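Local coordinates for protein alpha-L-rhamnosidase (Aspergillus terreus, PDB 6GSZ) that probably hydrolyses terminal non-reducing alpha-L-rhamnose residues of alpha-L-rhamnosides and binds calcium ions, at residues T128-Q133 and S253-I258. Residues are numbered along the deposited sequence; the frame is centred on the assembly and turned at random.
Sequences THRPIQ and SSTGPI. With ACT (acetate ion), chain B.
At the edge of an antiparallel five-stranded sheet, Gln133 and Ser254 form a hydrogen-bonded pair, after which the regular pairing ends and the backbones stand farther apart at Pro131 and Ile258 (CA to CA 6.4 Å). Two backbone bonds define the pair: Gln133 N to Ser254 O (2.8 Å) and Ser254 N to Gln133 O (3.0 Å). Past the pair, the guanidinium of Arg130 supplies the direct hydrogen bonds between the segments. CG stands anti to the backbone N (chi1 -177°) and the extended chain takes NE to Ile258 O, the side chain crossing that of Thr255 at about a right angle. NH2 donates to Gly256 O at 2.8 Å, nearly straight (170° at the hydrogen) and with the acceptor in the guanidinium plane. The second bond, NE to Ile258 O, is longer at 3.2 Å and more bent, its acceptor tilted out of that plane. Thr255 CB lies 3.5 Å above one face, offset toward the rim, so two edge bonds and a face contact restrict the group's rotation. A water accepts a hydrogen bond from Gly256 N and donates to Pro131 O and Ile258 O, linking the two backbones where direct pairing has ended. Beside it, Pro131 CG packs on Ile258 CG2 at 3.6 Å. Strand 252-254 is outermost in the sheet, while Ile132 pairs on with Val204 of strand 196-205; Ile258 leads into strand 258-262 of another sheet, its side chain touching strand 266-270.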
# COMPACT_ATOMS: atom_id res chain seq x y z
N THR A 128 -23.72 7.92 -14.23
CA THR A 128 -22.31 7.79 -14.48
C THR A 128 -21.88 8.70 -15.63
O THR A 128 -22.66 9.03 -16.54
CB THR A 128 -21.95 6.32 -14.72
OG1 THR A 128 -20.54 6.17 -14.71
CG2 THR A 128 -22.43 5.75 -16.03
N HIS A 129 -20.62 9.10 -15.63
CA HIS A 129 -20.07 10.02 -16.61
C HIS A 129 -19.34 9.27 -17.70
O HIS A 129 -18.33 8.60 -17.48
CB HIS A 129 -19.15 11.03 -15.95
CG HIS A 129 -19.84 11.86 -14.92
ND1 HIS A 129 -20.91 12.66 -15.24
CD2 HIS A 129 -19.71 11.94 -13.59
CE1 HIS A 129 -21.37 13.26 -14.16
NE2 HIS A 129 -20.61 12.84 -13.12
N ARG A 130 -19.82 9.43 -18.92
CA ARG A 130 -19.12 8.89 -20.08
C ARG A 130 -17.77 9.60 -20.23
O ARG A 130 -17.71 10.82 -20.14
CB ARG A 130 -19.97 9.10 -21.33
CG ARG A 130 -19.31 8.48 -22.55
CD ARG A 130 -20.32 8.32 -23.65
NE ARG A 130 -19.69 7.77 -24.85
CZ ARG A 130 -20.32 7.73 -26.03
NH1 ARG A 130 -21.60 8.10 -26.09
NH2 ARG A 130 -19.67 7.31 -27.11
N PRO A 131 -16.65 8.88 -20.43
CA PRO A 131 -15.36 9.56 -20.56
C PRO A 131 -15.34 10.56 -21.71
O PRO A 131 -16.07 10.39 -22.74
CB PRO A 131 -14.40 8.40 -20.80
CG PRO A 131 -15.04 7.29 -20.00
CD PRO A 131 -16.50 7.41 -20.36
N ILE A 132 -14.53 11.60 -21.56
CA ILE A 132 -14.38 12.66 -22.53
C ILE A 132 -12.96 12.65 -23.09
O ILE A 132 -12.00 12.54 -22.30
CB ILE A 132 -14.72 14.02 -21.91
CG1 ILE A 132 -16.18 14.06 -21.45
CG2 ILE A 132 -14.31 15.13 -22.85
CD1 ILE A 132 -17.18 14.06 -22.54
N GLN A 133 -12.82 12.72 -24.41
CA GLN A 133 -11.59 12.93 -25.10
C GLN A 133 -11.37 14.43 -25.26
O GLN A 133 -12.27 15.12 -25.73
CB GLN A 133 -11.60 12.23 -26.46
CG GLN A 133 -11.76 10.71 -26.38
CD GLN A 133 -11.95 10.03 -27.72
OE1 GLN A 133 -11.58 8.89 -27.90
NE2 GLN A 133 -12.64 10.68 -28.66
N SER A 253 -13.21 18.72 -27.71
CA SER A 253 -13.61 17.55 -26.92
C SER A 253 -14.66 16.72 -27.65
O SER A 253 -15.41 17.19 -28.53
CB SER A 253 -14.15 17.98 -25.56
OG SER A 253 -15.31 18.78 -25.71
N SER A 254 -14.76 15.46 -27.30
CA SER A 254 -15.76 14.52 -27.88
C SER A 254 -15.85 13.30 -26.99
O SER A 254 -14.86 12.91 -26.35
CB SER A 254 -15.29 14.07 -29.24
OG SER A 254 -16.20 13.18 -29.83
N THR A 255 -16.98 12.61 -26.98
CA THR A 255 -17.03 11.26 -26.54
C THR A 255 -16.27 10.36 -27.51
O THR A 255 -15.97 10.75 -28.64
CB THR A 255 -18.47 10.78 -26.38
OG1 THR A 255 -19.10 10.89 -27.67
CG2 THR A 255 -19.20 11.54 -25.30
N GLY A 256 -15.99 9.15 -27.04
CA GLY A 256 -15.29 8.18 -27.84
C GLY A 256 -15.82 6.77 -27.60
O GLY A 256 -16.97 6.60 -27.20
N PRO A 257 -15.00 5.73 -27.83
CA PRO A 257 -15.50 4.37 -27.71
C PRO A 257 -15.90 3.94 -26.30
O PRO A 257 -16.66 2.97 -26.15
CB PRO A 257 -14.35 3.51 -28.26
CG PRO A 257 -13.10 4.36 -27.98
CD PRO A 257 -13.58 5.78 -28.21
N ILE A 258 -15.33 4.58 -25.27
CA ILE A 258 -15.76 4.18 -23.93
C ILE A 258 -17.15 4.78 -23.69
O ILE A 258 -17.29 6.00 -23.62
CB ILE A 258 -14.76 4.56 -22.82
CG1 ILE A 258 -13.32 4.13 -23.12
CG2 ILE A 258 -15.25 3.99 -21.50
CD1 ILE A 258 -12.28 4.79 -22.24
C ACT B . -20.48 13.92 -28.02
O ACT B . -19.24 14.33 -27.98
OXT ACT B . -20.87 12.76 -28.40
CH3 ACT B . -21.59 14.67 -27.45
O HOH W 1 -16.00 8.27 -24.32